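Local coordinates for protein betaine aldehyde dehydrogenase (Staphylococcus aureus subsp. aureus COL, PDB 4QTO) that catalyses the NAD-dependent oxidation of betaine aldehyde to glycine betaine, as a member of the aldehyde dehydrogenase family, at residues C199-P205 and T229-G235; T175-P179 and K190-A194; Y36-W41 and F217-E221. All blocks are in the same frame, centred on the assembly; numbering follows the deposited sequence.

Contact 1. Residues C199-P205 and T229-G235; sequences CSLVMKP and TINLILG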
ATOM      1  N   CYS A 199       9.179   9.586 -17.688  1.00  8.66           N
ATOM      2  CA  CYS A 199      10.304   9.109 -18.480  1.00  8.73           C
ATOM      3  C   CYS A 199      10.352   9.748 -19.863  1.00 10.55           C
ATOM      4  O   CYS A 199       9.397  10.386 -20.296  1.00 11.93           O
ATOM      5  CB  CYS A 199      10.170   7.594 -18.697  1.00  9.02           C
ATOM      6  SG  CYS A 199      10.292   6.586 -17.215  1.00  9.29           S
ATOM      7  N   SER A 200      11.496   9.571 -20.550  1.00  9.95           N
ATOM      8  CA  SER A 200      11.584   9.873 -21.976  1.00 10.14           C
ATOM      9  C   SER A 200      11.626   8.502 -22.639  1.00 10.07           C
ATOM     10  O   SER A 200      12.227   7.568 -22.096  1.00 10.76           O
ATOM     11  CB  SER A 200      12.852  10.631 -22.339  1.00 11.79           C
ATOM     12  OG  SER A 200      12.831  11.925 -21.798  1.00 12.97           O
ATOM     13  N   LEU A 201      11.052   8.376 -23.830  1.00  9.17           N
ATOM     14  CA  LEU A 201      10.982   7.085 -24.496  1.00  9.59           C
ATOM     15  C   LEU A 201      11.361   7.114 -25.956  1.00  9.27           C
ATOM     16  O   LEU A 201      11.230   8.126 -26.633  1.00 10.65           O
ATOM     17  CB  LEU A 201       9.562   6.511 -24.352  1.00  9.88           C
ATOM     18  CG  LEU A 201       8.397   7.275 -25.018  1.00 10.06           C
ATOM     19  CD1 LEU A 201       8.204   6.783 -26.447  1.00 10.89           C
ATOM     20  CD2 LEU A 201       7.081   7.072 -24.251  1.00 10.33           C
ATOM     21  N   VAL A 202      11.848   5.966 -26.403  1.00  9.21           N
ATOM     22  CA  VAL A 202      12.124   5.708 -27.820  1.00  9.64           C
ATOM     23  C   VAL A 202      11.432   4.402 -28.150  1.00  9.51           C
ATOM     24  O   VAL A 202      11.784   3.339 -27.598  1.00  9.46           O
ATOM     25  CB  VAL A 202      13.624   5.611 -28.152  1.00 10.18           C
ATOM     26  CG1 VAL A 202      13.816   5.414 -29.669  1.00 10.18           C
ATOM     27  CG2 VAL A 202      14.394   6.834 -27.692  1.00 10.45           C
ATOM     28  N   MET A 203      10.454   4.453 -29.052  1.00  9.86           N
ATOM     29  CA  MET A 203       9.687   3.275 -29.432  1.00  9.96           C
ATOM     30  C   MET A 203       9.945   2.855 -30.847  1.00 10.35           C
ATOM     31  O   MET A 203      10.121   3.715 -31.727  1.00  9.88           O
ATOM     32  CB  MET A 203       8.185   3.558 -29.289  1.00 10.94           C
ATOM     33  CG  MET A 203       7.314   2.413 -29.781  1.00 12.67           C
ATOM     34  SD  MET A 203       5.575   2.457 -29.266  1.00 13.99           S
ATOM     35  CE  MET A 203       5.766   1.956 -27.567  1.00 14.14           C
ATOM     36  N   LYS A 204      10.004   1.539 -31.071  1.00  9.99           N
ATOM     37  CA  LYS A 204      10.144   0.979 -32.417  1.00 10.64           C
ATOM     38  C   LYS A 204       9.111  -0.110 -32.575  1.00 10.50           C
ATOM     39  O   LYS A 204       9.202  -1.141 -31.910  1.00 10.70           O
ATOM     40  CB  LYS A 204      11.531   0.395 -32.686  1.00 13.03           C
ATOM     41  CG  LYS A 204      11.710  -0.051 -34.150  1.00 14.68           C
ATOM     42  CD  LYS A 204      12.806  -1.072 -34.323  1.00 17.75           C
ATOM     43  CE  LYS A 204      12.295  -2.486 -34.142  1.00 20.24           C
ATOM     44  NZ  LYS A 204      11.378  -2.932 -35.248  1.00 18.60           N
ATOM     45  N   PRO A 205       8.107   0.104 -33.443  1.00  9.94           N
ATOM     46  CA  PRO A 205       7.108  -0.949 -33.679  1.00 10.03           C
ATOM     47  C   PRO A 205       7.663  -2.023 -34.597  1.00 10.13           C
ATOM     48  O   PRO A 205       8.748  -1.853 -35.187  1.00 11.28           O
ATOM     49  CB  PRO A 205       5.962  -0.197 -34.349  1.00 10.26           C
ATOM     50  CG  PRO A 205       6.661   0.899 -35.107  1.00 10.78           C
ATOM     51  CD  PRO A 205       7.831   1.302 -34.256  1.00 10.98           C
ATOM     52  N   THR A 229      11.083  14.006 -25.549  1.00 11.63           N
ATOM     53  CA  THR A 229      10.389  13.134 -24.586  1.00 11.94           C
ATOM     54  C   THR A 229       9.840  11.858 -25.236  1.00 11.04           C
ATOM     55  O   THR A 229       9.845  10.788 -24.618  1.00 11.09           O
ATOM     56  CB  THR A 229       9.200  13.880 -23.931  1.00 14.47           C
ATOM     57  OG1 THR A 229       9.711  15.025 -23.247  1.00 20.20           O
ATOM     58  CG2 THR A 229       8.489  13.015 -22.893  1.00 14.58           C
ATOM     59  N   ILE A 230       9.350  11.998 -26.468  1.00 11.01           N
ATOM     60  CA  ILE A 230       8.842  10.863 -27.234  1.00 10.13           C
ATOM     61  C   ILE A 230       9.571  10.795 -28.570  1.00  9.46           C
ATOM     62  O   ILE A 230       9.837  11.820 -29.212  1.00 10.87           O
ATOM     63  CB  ILE A 230       7.311  10.896 -27.434  1.00 11.19           C
ATOM     64  CG1 ILE A 230       6.852  12.121 -28.233  1.00 12.65           C
ATOM     65  CG2 ILE A 230       6.623  10.828 -26.087  1.00 13.05           C
ATOM     66  CD1 ILE A 230       5.365  12.130 -28.544  1.00 13.45           C
ATOM     67  N   ASN A 231       9.940   9.588 -28.988  1.00  9.12           N
ATOM     68  CA  ASN A 231      10.610   9.385 -30.250  1.00  9.70           C
ATOM     69  C   ASN A 231      10.158   8.041 -30.834  1.00  9.82           C
ATOM     70  O   ASN A 231       9.935   7.059 -30.083  1.00  9.34           O
ATOM     71  CB  ASN A 231      12.132   9.344 -30.099  1.00  9.93           C
ATOM     72  CG  ASN A 231      12.697  10.530 -29.333  1.00  9.38           C
ATOM     73  OD1 ASN A 231      13.123  11.530 -29.928  1.00 11.66           O
ATOM     74  ND2 ASN A 231      12.673  10.439 -28.017  1.00  9.02           N
ATOM     75  N   LEU A 232      10.030   8.011 -32.146  1.00  9.42           N
ATOM     76  CA  LEU A 232       9.604   6.851 -32.907  1.00  9.91           C
ATOM     77  C   LEU A 232      10.647   6.518 -33.962  1.00 10.60           C
ATOM     78  O   LEU A 232      10.941   7.338 -34.849  1.00 11.34           O
ATOM     79  CB  LEU A 232       8.251   7.160 -33.596  1.00 10.00           C
ATOM     80  CG  LEU A 232       7.707   6.137 -34.602  1.00 10.46           C
ATOM     81  CD1 LEU A 232       7.427   4.810 -33.944  1.00 10.83           C
ATOM     82  CD2 LEU A 232       6.446   6.649 -35.313  1.00 10.83           C
ATOM     83  N   ILE A 233      11.192   5.315 -33.875  1.00  9.88           N
ATOM     84  CA  ILE A 233      12.114   4.782 -34.867  1.00 11.53           C
ATOM     85  C   ILE A 233      11.352   3.735 -35.655  1.00 12.13           C
ATOM     86  O   ILE A 233      10.564   2.968 -35.077  1.00 12.89           O
ATOM     87  CB  ILE A 233      13.321   4.137 -34.169  1.00 11.69           C
ATOM     88  CG1 ILE A 233      14.167   5.209 -33.485  1.00 12.52           C
ATOM     89  CG2 ILE A 233      14.175   3.337 -35.151  1.00 12.84           C
ATOM     90  CD1 ILE A 233      14.783   6.238 -34.382  1.00 12.98           C
ATOM     91  N   LEU A 234      11.597   3.662 -36.955  1.00 12.23           N
ATOM     92  CA  LEU A 234      10.936   2.698 -37.793  1.00 12.47           C
ATOM     93  C   LEU A 234      12.008   1.853 -38.456  1.00 14.70           C
ATOM     94  O   LEU A 234      12.949   2.397 -39.038  1.00 15.32           O
ATOM     95  CB  LEU A 234      10.102   3.373 -38.868  1.00 13.14           C
ATOM     96  CG  LEU A 234       8.952   4.277 -38.401  1.00 12.66           C
ATOM     97  CD1 LEU A 234       8.311   5.014 -39.563  1.00 14.24           C
ATOM     98  CD2 LEU A 234       7.894   3.503 -37.641  1.00 12.84           C
ATOM     99  N   GLY A 235      11.851   0.563 -38.388  1.00 16.26           N
ATOM    100  CA  GLY A 235      12.806  -0.273 -39.096  1.00 20.84           C
ATOM    101  C   GLY A 235      13.017  -1.646 -38.556  1.00 19.05           C
ATOM    102  O   GLY A 235      12.427  -2.025 -37.580  1.00 17.83           O
TER
HETATM  103  O   HOH W   1       9.169  -0.194 -37.496  1.00 15.91           O

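Contact 2. Residues T175-P179 and K190-A194; sequences TQITP and KIAPA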
ATOM      1  N   THR A 175      13.645   2.342 -23.801  1.00  9.41           N
ATOM      2  CA  THR A 175      13.471   1.895 -25.187  1.00  9.21           C
ATOM      3  C   THR A 175      12.340   0.857 -25.145  1.00  9.14           C
ATOM      4  O   THR A 175      12.227   0.036 -24.214  1.00  9.82           O
ATOM      5  CB  THR A 175      14.731   1.398 -25.855  1.00 10.60           C
ATOM      6  OG1 THR A 175      15.283   0.347 -25.089  1.00 10.94           O
ATOM      7  CG2 THR A 175      15.725   2.545 -26.014  1.00 10.46           C
ATOM      8  N   GLN A 176      11.486   0.903 -26.161  1.00  8.81           N
ATOM      9  CA  GLN A 176      10.259   0.132 -26.180  1.00  8.55           C
ATOM     10  C   GLN A 176      10.118  -0.501 -27.560  1.00  9.03           C
ATOM     11  O   GLN A 176      10.096   0.219 -28.558  1.00 11.00           O
ATOM     12  CB  GLN A 176       9.071   1.034 -25.858  1.00  9.20           C
ATOM     13  CG  GLN A 176       9.174   1.686 -24.476  1.00  8.89           C
ATOM     14  CD  GLN A 176       8.104   2.709 -24.187  1.00  9.61           C
ATOM     15  OE1 GLN A 176       7.661   3.435 -25.061  1.00 11.05           O
ATOM     16  NE2 GLN A 176       7.707   2.776 -22.923  1.00  9.83           N
ATOM     17  N   ILE A 177      10.008  -1.818 -27.601  1.00  9.25           N
ATOM     18  CA  ILE A 177       9.961  -2.583 -28.882  1.00  9.82           C
ATOM     19  C   ILE A 177       8.713  -3.441 -28.832  1.00  9.74           C
ATOM     20  O   ILE A 177       8.532  -4.237 -27.911  1.00  9.95           O
ATOM     21  CB  ILE A 177      11.230  -3.431 -29.059  1.00 12.41           C
ATOM     22  CG1 ILE A 177      12.458  -2.512 -29.118  1.00 14.97           C
ATOM     23  CG2 ILE A 177      11.110  -4.294 -30.288  1.00 13.15           C
ATOM     24  CD1 ILE A 177      13.784  -3.248 -29.007  1.00 17.20           C
ATOM     25  N   THR A 178       7.802  -3.211 -29.784  1.00 10.15           N
ATOM     26  CA  THR A 178       6.502  -3.845 -29.795  1.00 10.49           C
ATOM     27  C   THR A 178       6.318  -4.853 -30.937  1.00 11.25           C
ATOM     28  O   THR A 178       7.046  -4.817 -31.947  1.00 11.12           O
ATOM     29  CB  THR A 178       5.403  -2.765 -29.855  1.00 10.81           C
ATOM     30  OG1 THR A 178       5.738  -1.844 -30.897  1.00 12.79           O
ATOM     31  CG2 THR A 178       5.348  -1.983 -28.567  1.00 11.60           C
ATOM     32  N   PRO A 179       5.346  -5.763 -30.784  1.00 11.26           N
ATOM     33  CA  PRO A 179       5.121  -6.859 -31.749  1.00 11.13           C
ATOM     34  C   PRO A 179       4.095  -6.535 -32.815  1.00 11.37           C
ATOM     35  O   PRO A 179       3.385  -5.514 -32.750  1.00 10.80           O
ATOM     36  CB  PRO A 179       4.590  -7.974 -30.837  1.00 12.24           C
ATOM     37  CG  PRO A 179       3.754  -7.237 -29.909  1.00 11.73           C
ATOM     38  CD  PRO A 179       4.477  -5.950 -29.610  1.00 13.06           C
ATOM     39  N   LYS A 190       3.085   0.253 -22.916  1.00  8.47           N
ATOM     40  CA  LYS A 190       4.394   0.796 -22.660  1.00  8.44           C
ATOM     41  C   LYS A 190       4.402   2.328 -22.575  1.00  9.40           C
ATOM     42  O   LYS A 190       4.978   2.905 -21.635  1.00  8.87           O
ATOM     43  CB  LYS A 190       5.389   0.301 -23.733  1.00  9.08           C
ATOM     44  CG  LYS A 190       5.461  -1.226 -23.865  1.00  9.87           C
ATOM     45  CD  LYS A 190       6.573  -1.644 -24.795  1.00 10.55           C
ATOM     46  CE  LYS A 190       6.585  -3.123 -25.126  1.00 11.73           C
ATOM     47  NZ  LYS A 190       6.760  -3.985 -23.948  1.00 12.67           N
ATOM     48  N   ILE A 191       3.732   3.000 -23.519  1.00  8.25           N
ATOM     49  CA  ILE A 191       3.743   4.449 -23.556  1.00  8.53           C
ATOM     50  C   ILE A 191       3.050   5.038 -22.351  1.00  8.31           C
ATOM     51  O   ILE A 191       3.551   6.003 -21.735  1.00  8.56           O
ATOM     52  CB  ILE A 191       3.028   4.971 -24.816  1.00  9.02           C
ATOM     53  CG1 ILE A 191       3.858   4.637 -26.064  1.00 11.09           C
ATOM     54  CG2 ILE A 191       2.824   6.459 -24.760  1.00  9.26           C
ATOM     55  CD1 ILE A 191       3.052   4.766 -27.331  1.00 11.60           C
ATOM     56  N   ALA A 192       1.891   4.487 -21.991  1.00  7.44           N
ATOM     57  CA  ALA A 192       1.086   5.117 -20.944  1.00  8.30           C
ATOM     58  C   ALA A 192       1.825   5.261 -19.619  1.00  7.99           C
ATOM     59  O   ALA A 192       1.868   6.369 -19.045  1.00  8.36           O
ATOM     60  CB  ALA A 192      -0.242   4.418 -20.782  1.00  8.23           C
ATOM     61  N   PRO A 193       2.428   4.177 -19.085  1.00  8.14           N
ATOM     62  CA  PRO A 193       3.157   4.369 -17.825  1.00  8.31           C
ATOM     63  C   PRO A 193       4.423   5.174 -17.977  1.00  8.83           C
ATOM     64  O   PRO A 193       4.799   5.894 -17.066  1.00  7.72           O
ATOM     65  CB  PRO A 193       3.454   2.932 -17.369  1.00  9.09           C
ATOM     66  CG  PRO A 193       3.436   2.124 -18.640  1.00  8.82           C
ATOM     67  CD  PRO A 193       2.315   2.747 -19.430  1.00  8.86           C
ATOM     68  N   ALA A 194       5.105   5.077 -19.109  1.00  8.71           N
ATOM     69  CA  ALA A 194       6.338   5.832 -19.301  1.00  9.28           C
ATOM     70  C   ALA A 194       6.032   7.322 -19.215  1.00  8.94           C
ATOM     71  O   ALA A 194       6.727   8.082 -18.536  1.00  8.38           O
ATOM     72  CB  ALA A 194       6.969   5.510 -20.639  1.00 10.20           C
TER

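Contact 3. Residues Y36-W41 and F217-E221; sequences YIDGEW and FELME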
ATOM      1  N   TYR A  36       9.943   9.872 -35.982  1.00 10.81           N
ATOM      2  CA  TYR A  36       9.754  11.074 -35.180  1.00 10.98           C
ATOM      3  C   TYR A  36      10.882  11.154 -34.174  1.00 11.44           C
ATOM      4  O   TYR A  36      10.938  10.350 -33.251  1.00 11.58           O
ATOM      5  CB  TYR A  36       8.392  11.086 -34.477  1.00 10.82           C
ATOM      6  CG  TYR A  36       8.052  12.396 -33.800  1.00 11.21           C
ATOM      7  CD1 TYR A  36       7.715  13.510 -34.539  1.00 11.38           C
ATOM      8  CD2 TYR A  36       8.056  12.506 -32.427  1.00 11.35           C
ATOM      9  CE1 TYR A  36       7.361  14.699 -33.917  1.00 11.71           C
ATOM     10  CE2 TYR A  36       7.701  13.693 -31.802  1.00 11.93           C
ATOM     11  CZ  TYR A  36       7.361  14.781 -32.580  1.00 12.42           C
ATOM     12  OH  TYR A  36       6.976  16.011 -32.026  1.00 15.15           O
ATOM     13  N   ILE A  37      11.829  12.055 -34.401  1.00 11.92           N
ATOM     14  CA  ILE A  37      13.003  12.142 -33.583  1.00 12.41           C
ATOM     15  C   ILE A  37      13.226  13.571 -33.111  1.00 12.99           C
ATOM     16  O   ILE A  37      13.310  14.520 -33.927  1.00 12.99           O
ATOM     17  CB  ILE A  37      14.258  11.631 -34.355  1.00 12.90           C
ATOM     18  CG1 ILE A  37      14.025  10.214 -34.891  1.00 13.39           C
ATOM     19  CG2 ILE A  37      15.482  11.699 -33.451  1.00 13.62           C
ATOM     20  CD1 ILE A  37      15.183   9.622 -35.682  1.00 13.50           C
ATOM     21  N   ASP A  38      13.289  13.751 -31.809  1.00 12.88           N
ATOM     22  CA  ASP A  38      13.579  15.033 -31.226  1.00 14.12           C
ATOM     23  C   ASP A  38      12.648  16.134 -31.744  1.00 14.59           C
ATOM     24  O   ASP A  38      13.098  17.224 -32.184  1.00 15.04           O
ATOM     25  CB  ASP A  38      15.059  15.388 -31.463  1.00 15.87           C
ATOM     26  CG  ASP A  38      15.614  16.338 -30.410  1.00 17.66           C
ATOM     27  OD1 ASP A  38      14.961  16.588 -29.381  1.00 16.70           O
ATOM     28  OD2 ASP A  38      16.760  16.787 -30.595  1.00 18.23           O
ATOM     29  N   GLY A  39      11.361  15.835 -31.699  1.00 13.33           N
ATOM     30  CA  GLY A  39      10.316  16.784 -32.084  1.00 14.39           C
ATOM     31  C   GLY A  39      10.103  17.022 -33.573  1.00 14.86           C
ATOM     32  O   GLY A  39       9.364  17.963 -33.930  1.00 16.47           O
ATOM     33  N   GLU A  40      10.732  16.235 -34.438  1.00 14.28           N
ATOM     34  CA  GLU A  40      10.617  16.429 -35.871  1.00 15.21           C
ATOM     35  C   GLU A  40      10.340  15.133 -36.593  1.00 14.54           C
ATOM     36  O   GLU A  40      10.913  14.083 -36.228  1.00 14.19           O
ATOM     37  CB  GLU A  40      11.931  16.995 -36.438  1.00 18.41           C
ATOM     38  CG  GLU A  40      12.333  18.339 -35.836  1.00 23.50           C
ATOM     39  CD  GLU A  40      11.355  19.475 -36.136  1.00 30.89           C
ATOM     40  OE1 GLU A  40      10.601  19.385 -37.141  1.00 34.93           O
ATOM     41  OE2 GLU A  40      11.384  20.499 -35.390  1.00 40.91           O
ATOM     42  N   TRP A  41       9.491  15.210 -37.614  1.00 13.04           N
ATOM     43  CA  TRP A  41       9.242  14.069 -38.497  1.00 12.61           C
ATOM     44  C   TRP A  41      10.395  14.028 -39.505  1.00 13.49           C
ATOM     45  O   TRP A  41      10.585  14.966 -40.289  1.00 14.79           O
ATOM     46  CB  TRP A  41       7.890  14.187 -39.191  1.00 13.53           C
ATOM     47  CG  TRP A  41       6.764  14.054 -38.217  1.00 12.79           C
ATOM     48  CD1 TRP A  41       6.091  15.062 -37.565  1.00 13.81           C
ATOM     49  CD2 TRP A  41       6.182  12.827 -37.769  1.00 12.94           C
ATOM     50  NE1 TRP A  41       5.133  14.534 -36.753  1.00 13.40           N
ATOM     51  CE2 TRP A  41       5.186  13.160 -36.821  1.00 12.52           C
ATOM     52  CE3 TRP A  41       6.446  11.471 -38.030  1.00 12.48           C
ATOM     53  CZ2 TRP A  41       4.407  12.168 -36.160  1.00 13.52           C
ATOM     54  CZ3 TRP A  41       5.658  10.486 -37.394  1.00 12.71           C
ATOM     55  CH2 TRP A  41       4.660  10.846 -36.469  1.00 12.88           C
ATOM     56  N   PHE A 217       1.683   8.476 -32.580  1.00  9.91           N
ATOM     57  CA  PHE A 217       2.701   9.515 -32.430  1.00 10.35           C
ATOM     58  C   PHE A 217       2.181  10.865 -32.945  1.00 11.13           C
ATOM     59  O   PHE A 217       2.447  11.904 -32.333  1.00 11.15           O
ATOM     60  CB  PHE A 217       4.038   9.136 -33.023  1.00 10.61           C
ATOM     61  CG  PHE A 217       4.921   8.442 -32.036  1.00 10.09           C
ATOM     62  CD1 PHE A 217       4.694   7.121 -31.694  1.00 10.60           C
ATOM     63  CD2 PHE A 217       5.939   9.143 -31.423  1.00 11.14           C
ATOM     64  CE1 PHE A 217       5.482   6.507 -30.731  1.00 10.66           C
ATOM     65  CE2 PHE A 217       6.753   8.523 -30.484  1.00 11.30           C
ATOM     66  CZ  PHE A 217       6.523   7.222 -30.137  1.00 10.65           C
ATOM     67  N   GLU A 218       1.453  10.856 -34.065  1.00 10.55           N
ATOM     68  CA  GLU A 218       0.818  12.114 -34.546  1.00 11.09           C
ATOM     69  C   GLU A 218      -0.111  12.660 -33.451  1.00 10.65           C
ATOM     70  O   GLU A 218      -0.096  13.857 -33.154  1.00 11.76           O
ATOM     71  CB  GLU A 218       0.019  11.887 -35.820  1.00 11.28           C
ATOM     72  CG  GLU A 218       0.861  11.478 -37.033  1.00 12.46           C
ATOM     73  CD  GLU A 218       0.040  11.266 -38.281  1.00 16.07           C
ATOM     74  OE1 GLU A 218      -1.216  11.121 -38.174  1.00 16.41           O
ATOM     75  OE2 GLU A 218       0.649  11.269 -39.371  1.00 15.64           O
ATOM     76  N   LEU A 219      -0.926  11.789 -32.855  1.00 10.33           N
ATOM     77  CA  LEU A 219      -1.862  12.230 -31.808  1.00 10.14           C
ATOM     78  C   LEU A 219      -1.153  12.743 -30.548  1.00  9.85           C
ATOM     79  O   LEU A 219      -1.574  13.733 -29.942  1.00 10.62           O
ATOM     80  CB  LEU A 219      -2.856  11.110 -31.469  1.00 10.10           C
ATOM     81  CG  LEU A 219      -3.727  10.628 -32.623  1.00 11.31           C
ATOM     82  CD1 LEU A 219      -4.568   9.436 -32.200  1.00 11.69           C
ATOM     83  CD2 LEU A 219      -4.623  11.748 -33.151  1.00 12.06           C
ATOM     84  N   MET A 220      -0.089  12.055 -30.138  1.00  9.57           N
ATOM     85  CA  MET A 220       0.701  12.520 -28.986  1.00  9.87           C
ATOM     86  C   MET A 220       1.328  13.887 -29.247  1.00 10.31           C
ATOM     87  O   MET A 220       1.353  14.758 -28.369  1.00  9.88           O
ATOM     88  CB  MET A 220       1.755  11.502 -28.602  1.00 10.61           C
ATOM     89  CG  MET A 220       1.107  10.264 -28.006  1.00 10.52           C
ATOM     90  SD  MET A 220       2.327   9.159 -27.239  1.00 14.75           S
ATOM     91  CE  MET A 220       3.055   8.509 -28.686  1.00 13.11           C
ATOM     92  N   GLU A 221       1.827  14.089 -30.450  1.00 10.97           N
ATOM     93  CA  GLU A 221       2.365  15.409 -30.810  1.00 11.44           C
ATOM     94  C   GLU A 221       1.308  16.514 -30.682  1.00 11.86           C
ATOM     95  O   GLU A 221       1.614  17.616 -30.236  1.00 12.12           O
ATOM     96  CB  GLU A 221       2.946  15.389 -32.227  1.00 12.36           C
ATOM     97  CG  GLU A 221       3.478  16.759 -32.673  1.00 13.22           C
ATOM     98  CD  GLU A 221       4.147  16.714 -34.028  1.00 14.44           C
ATOM     99  OE1 GLU A 221       3.579  16.082 -34.948  1.00 14.84           O
ATOM    100  OE2 GLU A 221       5.249  17.365 -34.159  1.00 15.79           O
TER
HETATM  101  O   HOH W   2       7.154  18.308 -35.893  1.00 21.23           O

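Contact 1. Residues C199-P205 and T229-G235
V202 and N231 belong to two neighbouring parallel strands of a Rossmann-type sheet, successive strands of a beta-alpha-beta unit whose crossover is helix 211-223. M203 sets the ladder: its N bonds N231 O at 2.9 Å and its O takes I233 N at the same distance. Nearer the start, N231 strengthens the pairing with its own amide. ND2 reaches L201 O at 3.1 Å along a nearly straight path in the amide plane, while the backbone N of N231 bonds that oxygen weakly. G228 O also receives ND2, and D38 N donates to OD1, so the amide's rotation is fixed. V202 crosses the amide at a slant, CG2 near N231 ND2, and its CG1 meets I233 CG1.

At the far end, K204 starts extended but bends twice (chi3 88°, chi4 69°), curling its amine back over the strand end. K204 NZ meets G235 O at 2.7 Å, nearly in line with its C=O bond, and bonds P205 O at 2.8 Å from above the carbonyl plane. A water links P205 O to G235 N. Beyond the strand the P205 ring crosses L232 at about a right angle, P205 CD 3.5 Å from L232 CD1, while P205 CG meets L234 CD2.

Contact 2. Residues T175-P179 and K190-A194
K190 NZ, at the end of a side chain that runs along I177 and T178, is gripped by three side chains: a salt bridge to E491 and hydrogen bonds to S254 OG and T256 OG1. Its aliphatic arm makes the contact with the strand. The chain runs straight out from helix 183-197 and turns only at its last torsion (chi4 -61°), with K190 CE resting 3.6 Å from I177 O and 3.8 Å from T178 CG2.

Q176 travels the other way. Extended beyond CG (chi2 173°), it slides past the lysine antiparallel, Q176 CB against K190 CD at 3.8 Å and Q176 CD against K190 CB at 3.7 Å. This carries its amide to the helix, where NE2 gives K190 O a weak, bent hydrogen bond of 3.0 Å. That carbonyl also receives a weak bond from A194 N in the kinked turn at P193. Y500 OH is a second partner for NE2, which touches A194 CB as well. Q176 OE1 is buried without a polar partner in the model, near I191 CG1.

Strand 162-177 and helix 183-197, the first two elements of a beta-alpha-beta unit completed by strand 200-204, are therefore joined mainly by the methylene chains of two polar residues. The three-way grip on NZ probably fixes the lysine's path, whereas the amide is held by the Y500 hydroxyl, a weak bond to K190 O and close packing.

Contact 3. Residues Y36-W41 and F217-E221
E221 meets Y36 and W41 where a beta hairpin, strands 35-37 and 40-42 joined by a type I' turn from I37 to E40, lies on helix 211-223, the crossover helix of a beta-alpha-beta unit. The two aromatic residues stand at an angle to each other: the edge of the Y36 ring, at CD1, stands over one face of the W41 indole, offset toward its rim.

The glutamate approaches both rings at their edges. Extended throughout, with CG anti to the backbone N (chi1 178°), it stretches from the helix so that its two oxygens part company. W41 NE1 donates to E221 OE1 at 2.8 Å, nearly straight at 169° and close to the indole plane, and the oxygen receives it on its syn side but well out of the carboxylate plane. E221 OE2 lies beside the phenol, 3.1 Å from Y36 OH and 3.4 Å from Y36 CE1, with the carboxylate plane turned 76° from the ring.

Farther along the indole, the six-membered ring meets F217 and E218. W41 CZ2 touches E218 CG at 3.7 Å, the glutamate chain crossing it at about a right angle, and W41 CH2 rests on F217 CB at 3.9 Å. The carboxylate of E218 is turned to other partners, R215 in a salt bridge and the backbone N of S32. F217 turns a ring edge toward Y36, F217 CD2 lying 4.1 Å from Y36 CD2. The methyl of M220 sits over the centre of one face of the F217 ring. F217 also packs on I230 and L232, and a bound PEG lies about 3 Å from the E221 side chain.

The turn itself is joined to the helix through water: G39 O accepts one hydrogen bond from it, and E221 OE2 accepts another at 2.7 Å.

From the N terminus, the hairpin at 36-41 opens contact 3, the longest-range of the three. Contact 2 opens and closes entirely within that span, linking strand 162-177 to helix 183-197. The chain then enters strand 200-204, which opens contact 1. Helix 211-223 brings it to 217-221, closing contact 3, and only afterwards does 229-235 close contact 1, so these two cross. Contacts 1 and 2 share one sheet, Q176 O accepting K204 N at 2.8 Å. Contact 3 joins the hairpin to the crossover helix, while Y36 O accepts L232 N at 2.7 Å, tying the hairpin to contact 1. I191 and M220 pack the two helices together.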